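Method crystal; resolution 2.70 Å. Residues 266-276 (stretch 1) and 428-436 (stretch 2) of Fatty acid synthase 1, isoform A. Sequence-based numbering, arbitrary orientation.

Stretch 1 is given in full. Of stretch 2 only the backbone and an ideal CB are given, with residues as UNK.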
ATOM      1  N   PHE A 266     -61.855 -25.118  27.028  1.00 45.20           N
ATOM      2  CA  PHE A 266     -63.290 -25.356  27.041  1.00 41.26           C
ATOM      3  C   PHE A 266     -64.050 -24.066  27.327  1.00 43.02           C
ATOM      4  O   PHE A 266     -63.807 -23.400  28.334  1.00 42.71           O
ATOM      5  CB  PHE A 266     -63.650 -26.416  28.083  1.00 39.66           C
ATOM      6  CG  PHE A 266     -65.126 -26.658  28.213  1.00 39.54           C
ATOM      7  CD1 PHE A 266     -65.800 -27.422  27.276  1.00 40.43           C
ATOM      8  CD2 PHE A 266     -65.838 -26.120  29.271  1.00 39.32           C
ATOM      9  CE1 PHE A 266     -67.157 -27.644  27.390  1.00 40.79           C
ATOM     10  CE2 PHE A 266     -67.195 -26.338  29.392  1.00 40.39           C
ATOM     11  CZ  PHE A 266     -67.856 -27.101  28.450  1.00 41.83           C
ATOM     12  N   VAL A 267     -64.960 -23.715  26.423  1.00 43.20           N
ATOM     13  CA  VAL A 267     -65.795 -22.533  26.581  1.00 43.89           C
ATOM     14  C   VAL A 267     -67.250 -22.969  26.712  1.00 48.42           C
ATOM     15  O   VAL A 267     -67.825 -23.494  25.757  1.00 49.70           O
ATOM     16  CB  VAL A 267     -65.622 -21.558  25.403  1.00 40.92           C
ATOM     17  CG1 VAL A 267     -66.501 -20.323  25.588  1.00 40.35           C
ATOM     18  CG2 VAL A 267     -64.167 -21.158  25.249  1.00 36.75           C
ATOM     19  N   PRO A 268     -67.851 -22.770  27.897  1.00 45.43           N
ATOM     20  CA  PRO A 268     -69.275 -23.098  28.029  1.00 46.30           C
ATOM     21  C   PRO A 268     -70.131 -22.287  27.062  1.00 45.99           C
ATOM     22  O   PRO A 268     -69.808 -21.125  26.808  1.00 44.82           O
ATOM     23  CB  PRO A 268     -69.596 -22.723  29.481  1.00 46.97           C
ATOM     24  CG  PRO A 268     -68.288 -22.698  30.182  1.00 46.92           C
ATOM     25  CD  PRO A 268     -67.286 -22.265  29.160  1.00 46.74           C
ATOM     26  N   ASN A 269     -71.194 -22.883  26.531  1.00 47.62           N
ATOM     27  CA  ASN A 269     -72.141 -22.144  25.708  1.00 50.31           C
ATOM     28  C   ASN A 269     -72.621 -20.932  26.496  1.00 46.50           C
ATOM     29  O   ASN A 269     -72.755 -19.832  25.958  1.00 50.01           O
ATOM     30  CB  ASN A 269     -73.325 -23.021  25.298  1.00 52.48           C
ATOM     31  CG  ASN A 269     -72.921 -24.175  24.392  1.00 53.44           C
ATOM     32  OD1 ASN A 269     -73.465 -25.273  24.500  1.00 56.90           O
ATOM     33  ND2 ASN A 269     -71.987 -23.926  23.480  1.00 51.47           N
ATOM     34  N   ILE A 270     -72.893 -21.152  27.778  1.00 35.79           N
ATOM     35  CA  ILE A 270     -73.271 -20.076  28.678  1.00 36.41           C
ATOM     36  C   ILE A 270     -72.084 -19.762  29.580  1.00 36.55           C
ATOM     37  O   ILE A 270     -71.838 -20.459  30.564  1.00 36.97           O
ATOM     38  CB  ILE A 270     -74.524 -20.436  29.504  1.00 37.19           C
ATOM     39  CG1 ILE A 270     -75.629 -21.005  28.600  1.00 37.12           C
ATOM     40  CG2 ILE A 270     -75.022 -19.219  30.266  1.00 37.90           C
ATOM     41  CD1 ILE A 270     -76.050 -20.092  27.455  1.00 36.88           C
ATOM     42  N   ASN A 271     -71.345 -18.715  29.236  1.00 49.08           N
ATOM     43  CA  ASN A 271     -70.144 -18.356  29.979  1.00 50.27           C
ATOM     44  C   ASN A 271     -70.338 -16.997  30.642  1.00 54.16           C
ATOM     45  O   ASN A 271     -70.455 -15.977  29.965  1.00 53.82           O
ATOM     46  CB  ASN A 271     -68.930 -18.341  29.049  1.00 45.64           C
ATOM     47  CG  ASN A 271     -67.614 -18.365  29.801  1.00 45.05           C
ATOM     48  OD1 ASN A 271     -67.562 -18.718  30.980  1.00 44.05           O
ATOM     49  ND2 ASN A 271     -66.536 -18.010  29.113  1.00 42.46           N
ATOM     50  N   THR A 272     -70.367 -16.993  31.972  1.00 51.48           N
ATOM     51  CA  THR A 272     -70.588 -15.768  32.733  1.00 52.99           C
ATOM     52  C   THR A 272     -69.272 -15.147  33.178  1.00 57.68           C
ATOM     53  O   THR A 272     -69.256 -14.194  33.959  1.00 58.55           O
ATOM     54  CB  THR A 272     -71.452 -16.028  33.978  1.00 51.79           C
ATOM     55  OG1 THR A 272     -70.778 -16.950  34.845  1.00 51.93           O
ATOM     56  CG2 THR A 272     -72.810 -16.600  33.583  1.00 49.29           C
ATOM     57  N   THR A 273     -68.167 -15.695  32.681  1.00 48.86           N
ATOM     58  CA  THR A 273     -66.846 -15.158  32.978  1.00 50.87           C
ATOM     59  C   THR A 273     -66.215 -14.601  31.708  1.00 46.42           C
ATOM     60  O   THR A 273     -66.198 -15.263  30.669  1.00 43.62           O
ATOM     61  CB  THR A 273     -65.919 -16.225  33.585  1.00 56.27           C
ATOM     62  OG1 THR A 273     -66.533 -16.791  34.750  1.00 57.61           O
ATOM     63  CG2 THR A 273     -64.574 -15.616  33.967  1.00 60.30           C
ATOM     64  N   ASP A 274     -65.697 -13.381  31.797  1.00 52.11           N
ATOM     65  CA  ASP A 274     -65.025 -12.763  30.664  1.00 47.06           C
ATOM     66  C   ASP A 274     -63.857 -13.637  30.223  1.00 39.84           C
ATOM     67  O   ASP A 274     -63.186 -14.257  31.046  1.00 40.03           O
ATOM     68  CB  ASP A 274     -64.541 -11.356  31.021  1.00 48.90           C
ATOM     69  CG  ASP A 274     -65.683 -10.385  31.239  1.00 47.87           C
ATOM     70  OD1 ASP A 274     -66.848 -10.834  31.286  1.00 47.87           O
ATOM     71  OD2 ASP A 274     -65.416  -9.174  31.377  1.00 48.71           O
ATOM     72  N   LEU A 275     -63.631 -13.693  28.918  1.00 37.74           N
ATOM     73  CA  LEU A 275     -62.594 -14.544  28.357  1.00 36.33           C
ATOM     74  C   LEU A 275     -61.207 -13.954  28.592  1.00 41.22           C
ATOM     75  O   LEU A 275     -60.195 -14.616  28.360  1.00 40.52           O
ATOM     76  CB  LEU A 275     -62.837 -14.754  26.861  1.00 34.76           C
ATOM     77  CG  LEU A 275     -64.078 -15.591  26.536  1.00 34.40           C
ATOM     78  CD1 LEU A 275     -64.455 -15.479  25.060  1.00 33.87           C
ATOM     79  CD2 LEU A 275     -63.859 -17.047  26.926  1.00 34.03           C
ATOM     80  N   ASN A 276     -61.161 -12.702  29.038  1.00 57.09           N
ATOM     81  CA  ASN A 276     -59.897 -12.064  29.379  1.00 60.35           C
ATOM     82  C   ASN A 276     -60.079 -11.019  30.474  1.00 61.62           C
ATOM     83  O   ASN A 276     -61.184 -10.528  30.703  1.00 49.31           O
ATOM     84  CB  ASN A 276     -59.279 -11.413  28.141  1.00 58.15           C
ATOM     85  CG  ASN A 276     -57.859 -10.943  28.378  1.00 56.24           C
ATOM     86  OD1 ASN A 276     -57.595  -9.746  28.454  1.00 59.09           O
ATOM     87  ND2 ASN A 276     -56.935 -11.887  28.487  1.00 53.38           N
ATOM     88  N   UNK A 428     -80.978 -19.257  22.159  1.00 44.21           N
ATOM     89  CA  UNK A 428     -79.652 -18.741  22.452  1.00 43.56           C
ATOM     90  C   UNK A 428     -78.661 -19.896  22.479  1.00 42.07           C
ATOM     91  O   UNK A 428     -78.618 -20.677  23.430  1.00 39.44           O
ATOM     92  CB  UNK A 428     -79.640 -17.980  23.779  1.00 43.56           C
ATOM     93  N   UNK A 429     -77.869 -19.999  21.417  1.00 36.57           N
ATOM     94  CA  UNK A 429     -76.877 -21.054  21.299  1.00 35.98           C
ATOM     95  C   UNK A 429     -75.760 -20.807  22.300  1.00 35.51           C
ATOM     96  O   UNK A 429     -75.335 -21.723  23.002  1.00 35.36           O
ATOM     97  CB  UNK A 429     -76.324 -21.131  19.874  1.00 35.98           C
ATOM     98  N   UNK A 430     -75.279 -19.569  22.358  1.00 36.66           N
ATOM     99  CA  UNK A 430     -74.244 -19.204  23.317  1.00 36.24           C
ATOM    100  C   UNK A 430     -74.559 -17.873  23.987  1.00 37.08           C
ATOM    101  O   UNK A 430     -75.213 -17.008  23.403  1.00 36.44           O
ATOM    102  CB  UNK A 430     -72.880 -19.136  22.627  1.00 36.24           C
ATOM    103  N   UNK A 431     -74.085 -17.721  25.217  1.00 46.13           N
ATOM    104  CA  UNK A 431     -74.159 -16.451  25.927  1.00 49.01           C
ATOM    105  C   UNK A 431     -72.829 -16.159  26.600  1.00 45.93           C
ATOM    106  O   UNK A 431     -72.453 -16.820  27.568  1.00 48.04           O
ATOM    107  CB  UNK A 431     -75.290 -16.467  26.957  1.00 49.01           C
ATOM    108  N   UNK A 432     -72.112 -15.175  26.072  1.00 37.26           N
ATOM    109  CA  UNK A 432     -70.820 -14.793  26.620  1.00 36.17           C
ATOM    110  C   UNK A 432     -70.893 -13.396  27.218  1.00 38.69           C
ATOM    111  O   UNK A 432     -71.324 -12.445  26.563  1.00 39.13           O
ATOM    112  CB  UNK A 432     -69.736 -14.858  25.542  1.00 36.17           C
ATOM    113  N   UNK A 433     -70.482 -13.286  28.473  1.00 38.04           N
ATOM    114  CA  UNK A 433     -70.501 -12.012  29.173  1.00 40.10           C
ATOM    115  C   UNK A 433     -69.483 -11.067  28.553  1.00 41.04           C
ATOM    116  O   UNK A 433     -68.421 -11.494  28.097  1.00 38.54           O
ATOM    117  CB  UNK A 433     -70.218 -12.207  30.664  1.00 40.10           C
ATOM    118  N   UNK A 434     -69.827  -9.784  28.525  1.00 42.08           N
ATOM    119  CA  UNK A 434     -68.901  -8.740  28.113  1.00 46.41           C
ATOM    120  C   UNK A 434     -68.761  -7.801  29.299  1.00 52.82           C
ATOM    121  O   UNK A 434     -69.204  -6.653  29.268  1.00 53.88           O
ATOM    122  CB  UNK A 434     -69.381  -8.006  26.859  1.00 46.41           C
ATOM    123  N   UNK A 435     -68.141  -8.319  30.355  1.00 51.53           N
ATOM    124  CA  UNK A 435     -68.141  -7.648  31.637  1.00 58.20           C
ATOM    125  C   UNK A 435     -69.499  -7.890  32.251  1.00 62.69           C
ATOM    126  O   UNK A 435     -70.126  -8.917  31.995  1.00 63.06           O
ATOM    127  CB  UNK A 435     -67.834  -6.155  31.505  1.00 58.20           C
ATOM    128  N   UNK A 436     -69.957  -6.951  33.065  1.00 83.17           N
ATOM    129  CA  UNK A 436     -71.322  -6.992  33.558  1.00 84.92           C
ATOM    130  C   UNK A 436     -72.098  -5.944  32.778  1.00 82.50           C
ATOM    131  O   UNK A 436     -71.503  -5.094  32.117  1.00 84.47           O
ATOM    132  CB  UNK A 436     -71.393  -6.746  35.066  1.00 84.92           C
TER

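The two stretches pair as parallel strands, with Ile270 opposite position 431 and Asn271 opposite position 432 (CA-CA 4.6 and 4.9 Å). Three backbone hydrogen bonds fix this register: N of 431 to Asn269 O (2.6 Å), Asn271 N to O of 431 (2.8 Å), and N of 433 to Asn271 O (3.1 Å). They are made by backbone atoms, so they say little about side-chain choice beyond requiring an N-H at 431 and 433, which proline lacks.

Position 428 has nothing of stretch 1 within 5.5 Å of its ideal CB, so stretch 1 sets no preference; the residue is Ala428. At 429 the CA-to-CB bond points away, and only the backbone makes close contact, Asn269 CB lying 3.3 Å from O of 429. Many residues would fit; it is Val429, with chi1 t.

At 430 the CA-to-CB bond runs sideways and the ideal CB sits 3.4 Å from Asn269 O. The Asn269 side chain offers a donor in ND2, so a side chain long enough to bring an acceptor there would suit, Gln or Glu among them. The deposited Gln430 does so weakly: Asn269 ND2 donates to Gln430 OE1 at 3.3 Å.

At 431 the CB lies on the same sheet face as Ile270, 3.7 Å from Ile270 CD1. That methyl favours aliphatic carbon near the backbone, which a branched or a long side chain could supply; stretch 1 places no charged group beside it. Glu431 meets the demand with its CB, 3.7 Å from Ile270 CD1, while its carboxylate oxygens are hydrogen-bonded elsewhere in the structure.

Position 432 turns to the other face, shared with Asn271. The ideal CB is 4.6 Å from Asn271 O and 5.3 Å from Leu275 CD1, so a short side chain would leave the polar groups beyond untouched. These are a donor, Asn271 ND2, and an acceptor, Thr273 O. A long side chain carrying both functions suits best on this evidence, though a Leu or Met could pack toward Leu275. Gln432 uses both ends of its amide: OE1 accepts from Asn271 ND2 at 2.8 Å, and NE2 donates to Thr273 O at 2.9 Å. Gln432 NE2 also donates to the backbone O of 433 (2.9 Å), and Gln432 OE1 lies 3.6 Å from Leu275 CG.

At 433 the CA-to-CB bond points toward stretch 1, with the ideal CB 3.7 Å from Asp274 OD1, 3.8 Å from Asn271 O and 4.0 Å from Thr272 O. Three oxygens so near call for a small side chain, preferably a donor: Ser or Thr, with Ala tolerable. Ser433, chi1 p, donates through OG to Asp274 OD1 at 2.8 Å.

At 434 the bond points away and stretch 1 is out of reach of the CB, so stretch 1 sets no preference; Leu434 barely touches it. Position 435 has phi 77° and psi -150°, a positive phi that favours glycine, and its backbone N lies 3.0 Å from Asp274 OD1. Gly435 donates that N to OD1, beside the bond from Ser433. Position 436 is beyond contact, so many residues would fit, and Ala436 is poorly ordered.

Stretch 2 428-436: AVQEQSLGA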
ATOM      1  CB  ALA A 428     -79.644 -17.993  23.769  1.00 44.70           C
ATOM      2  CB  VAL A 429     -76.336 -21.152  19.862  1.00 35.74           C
ATOM      3  CG1 VAL A 429     -75.161 -22.120  19.791  1.00 35.13           C
ATOM      4  CG2 VAL A 429     -77.442 -21.583  18.910  1.00 36.39           C
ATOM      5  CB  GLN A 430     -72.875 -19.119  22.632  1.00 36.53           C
ATOM      6  CG  GLN A 430     -72.269 -20.470  22.282  1.00 38.56           C
ATOM      7  CD  GLN A 430     -70.757 -20.430  22.163  1.00 42.95           C
ATOM      8  OE1 GLN A 430     -70.077 -21.403  22.492  1.00 44.45           O
ATOM      9  NE2 GLN A 430     -70.224 -19.307  21.687  1.00 45.09           N
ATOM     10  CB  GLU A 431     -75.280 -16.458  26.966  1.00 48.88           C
ATOM     11  CG  GLU A 431     -76.672 -16.360  26.376  1.00 50.44           C
ATOM     12  CD  GLU A 431     -77.760 -16.528  27.420  1.00 51.69           C
ATOM     13  OE1 GLU A 431     -77.431 -16.589  28.624  1.00 51.25           O
ATOM     14  OE2 GLU A 431     -78.946 -16.586  27.036  1.00 52.53           O
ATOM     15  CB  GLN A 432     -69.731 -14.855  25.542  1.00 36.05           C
ATOM     16  CG  GLN A 432     -68.371 -14.313  25.984  1.00 35.51           C
ATOM     17  CD  GLN A 432     -67.818 -15.028  27.200  1.00 35.59           C
ATOM     18  OE1 GLN A 432     -67.527 -16.225  27.151  1.00 35.05           O
ATOM     19  NE2 GLN A 432     -67.666 -14.297  28.302  1.00 36.42           N
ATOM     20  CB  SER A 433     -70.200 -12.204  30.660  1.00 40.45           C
ATOM     21  OG  SER A 433     -68.899 -12.733  30.846  1.00 41.36           O
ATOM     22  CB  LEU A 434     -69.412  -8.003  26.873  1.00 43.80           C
ATOM     23  CG  LEU A 434     -69.560  -8.868  25.618  1.00 38.97           C
ATOM     24  CD1 LEU A 434     -70.220  -8.094  24.488  1.00 39.41           C
ATOM     25  CD2 LEU A 434     -68.204  -9.400  25.177  1.00 38.11           C
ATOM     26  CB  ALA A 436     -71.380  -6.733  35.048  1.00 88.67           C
TER
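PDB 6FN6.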